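Local coordinates for protein chitinase A (Pteris ryukyuensis, PDB 5YLG) that probably hydrolyses glycosidic bonds as a family 18 glycoside hydrolase, the piece here being its LysM domain, a module of the kind that binds chitin, at residues Asp11-Ile16 with Ile34-Leu39. Residues are numbered along the deposited sequence; the frame is centred on the assembly and turned at random.
Sequences DTCYAI and IDCNNL. With ZN (zinc ion), chain F; EDO (1,2-ethanediol), chain G.
Cys13, in the first turn of helix 13-20, and Cys36, in the loop between helix 24-29 and strand 44-46, form a disulfide. Both SG atoms lie anti to their own carbonyl carbons (chi1 -63° and -72°), and the bridge is twisted close to a right angle (chi3 -97°). Apolar groups pack around the sulfur of Cys13: Leu39 brings CD1 to 4.0 Å from Cys13 SG, with CD2 scarcely farther, while CD1 of Ile34 touches the same SG more loosely. Leu39 CD1 also lies 3.9 Å from the backbone O of Asp11. Phe27 of helix 24-29 touches both Cys13 and Ile34.

No direct hydrogen bond joins the segments. Instead a water accepts from Cys13 N at 2.8 Å and donates to Cys36 O, running alongside the disulfide as a second bridge. Thr12 is the N-cap: its OG1 accepts from Ala15 N at 2.9 Å. In the loop, Asp35 makes an Asx turn, its OD1 met by Asn37 N from above the carboxylate plane.

On the side turned away from the helix, zinc is held by Asp35 OD2 at 2.1 Å and by Asn37 OD1; the Asx turn thus links the two ligand residues. The arrangement is a disulfide-braced helix start and loop of the βααβ LysM fold, with a zinc site on the loop's outer side.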
# COMPACT_ATOMS: atom_id res chain seq x y z
N ASP A 11 2.23 -7.33 5.91
CA ASP A 11 1.81 -6.76 4.67
C ASP A 11 3.01 -6.16 3.89
O ASP A 11 3.95 -5.60 4.43
CB ASP A 11 0.80 -5.59 4.93
CG ASP A 11 -0.60 -6.05 5.21
OD1 ASP A 11 -0.97 -7.25 4.91
OD2 ASP A 11 -1.38 -5.21 5.70
N THR A 12 2.86 -6.23 2.60
CA THR A 12 3.85 -5.54 1.70
C THR A 12 3.03 -4.74 0.69
O THR A 12 1.88 -5.04 0.35
CB THR A 12 4.77 -6.47 0.94
OG1 THR A 12 4.00 -7.28 0.06
CG2 THR A 12 5.51 -7.39 1.89
N CYS A 13 3.66 -3.71 0.10
CA CYS A 13 2.99 -2.99 -0.98
C CYS A 13 2.72 -3.83 -2.16
O CYS A 13 1.65 -3.71 -2.77
CB CYS A 13 3.90 -1.80 -1.41
SG CYS A 13 4.21 -0.56 -0.15
N TYR A 14 3.63 -4.75 -2.53
CA TYR A 14 3.39 -5.66 -3.63
C TYR A 14 2.16 -6.53 -3.35
O TYR A 14 1.29 -6.65 -4.20
CB TYR A 14 4.58 -6.59 -3.84
CG TYR A 14 4.40 -7.60 -4.86
CD1 TYR A 14 4.25 -7.29 -6.19
CD2 TYR A 14 4.29 -8.92 -4.47
CE1 TYR A 14 4.09 -8.28 -7.15
CE2 TYR A 14 4.13 -9.92 -5.42
CZ TYR A 14 4.04 -9.57 -6.73
OH TYR A 14 3.86 -10.54 -7.68
N ALA A 15 2.09 -7.09 -2.14
CA ALA A 15 1.00 -8.01 -1.90
C ALA A 15 -0.32 -7.33 -1.80
O ALA A 15 -1.37 -7.82 -2.31
CB ALA A 15 1.28 -8.78 -0.63
N ILE A 16 -0.39 -6.10 -1.26
CA ILE A 16 -1.59 -5.29 -1.26
C ILE A 16 -2.05 -5.01 -2.69
O ILE A 16 -3.26 -5.12 -3.05
CB ILE A 16 -1.34 -3.96 -0.54
CG1 ILE A 16 -1.21 -4.22 0.99
CG2 ILE A 16 -2.39 -2.95 -0.82
CD1 ILE A 16 -0.61 -3.08 1.74
N ILE A 34 5.58 6.96 -0.51
CA ILE A 34 5.54 5.88 0.53
C ILE A 34 6.83 5.13 0.54
O ILE A 34 7.37 4.85 -0.58
CB ILE A 34 4.31 4.93 0.21
CG1 ILE A 34 4.14 3.91 1.32
CG2 ILE A 34 4.40 4.30 -1.19
CD1 ILE A 34 2.76 3.19 1.33
N ASP A 35 7.32 4.71 1.72
CA ASP A 35 8.50 3.90 1.78
C ASP A 35 8.07 2.47 1.95
O ASP A 35 7.80 2.01 3.09
CB ASP A 35 9.45 4.33 2.86
CG ASP A 35 10.69 3.69 2.67
OD1 ASP A 35 10.78 2.82 1.77
OD2 ASP A 35 11.59 3.92 3.50
N CYS A 36 7.95 1.73 0.85
CA CYS A 36 7.50 0.36 0.93
C CYS A 36 8.46 -0.56 1.58
O CYS A 36 8.10 -1.65 2.04
CB CYS A 36 7.22 -0.11 -0.47
SG CYS A 36 5.73 0.60 -1.19
N ASN A 37 9.72 -0.17 1.84
CA ASN A 37 10.59 -1.06 2.62
C ASN A 37 10.58 -0.76 4.09
O ASN A 37 11.35 -1.31 4.88
CB ASN A 37 12.03 -1.18 2.07
CG ASN A 37 12.84 0.05 2.24
OD1 ASN A 37 12.57 1.05 2.96
ND2 ASN A 37 14.01 -0.02 1.61
N ASN A 38 9.72 0.18 4.53
CA ASN A 38 9.74 0.64 5.94
C ASN A 38 8.28 0.94 6.39
O ASN A 38 8.05 1.90 7.05
CB ASN A 38 10.66 1.89 6.12
CG ASN A 38 10.89 2.21 7.57
OD1 ASN A 38 11.00 1.28 8.36
ND2 ASN A 38 11.01 3.47 7.88
N LEU A 39 7.40 0.03 5.98
CA LEU A 39 5.96 0.16 6.37
C LEU A 39 5.86 -0.08 7.87
O LEU A 39 6.58 -0.85 8.41
CB LEU A 39 5.10 -0.81 5.63
CG LEU A 39 5.01 -0.69 4.09
CD1 LEU A 39 4.14 -1.84 3.60
CD2 LEU A 39 4.50 0.70 3.75
ZN ZN F . 13.23 2.77 3.04
C1 EDO G . 4.62 -4.71 7.80
O1 EDO G . 5.14 -5.70 6.82
C2 EDO G . 5.15 -4.96 9.21
O2 EDO G . 4.91 -6.32 9.47
O HOH W 1 6.34 -3.49 1.04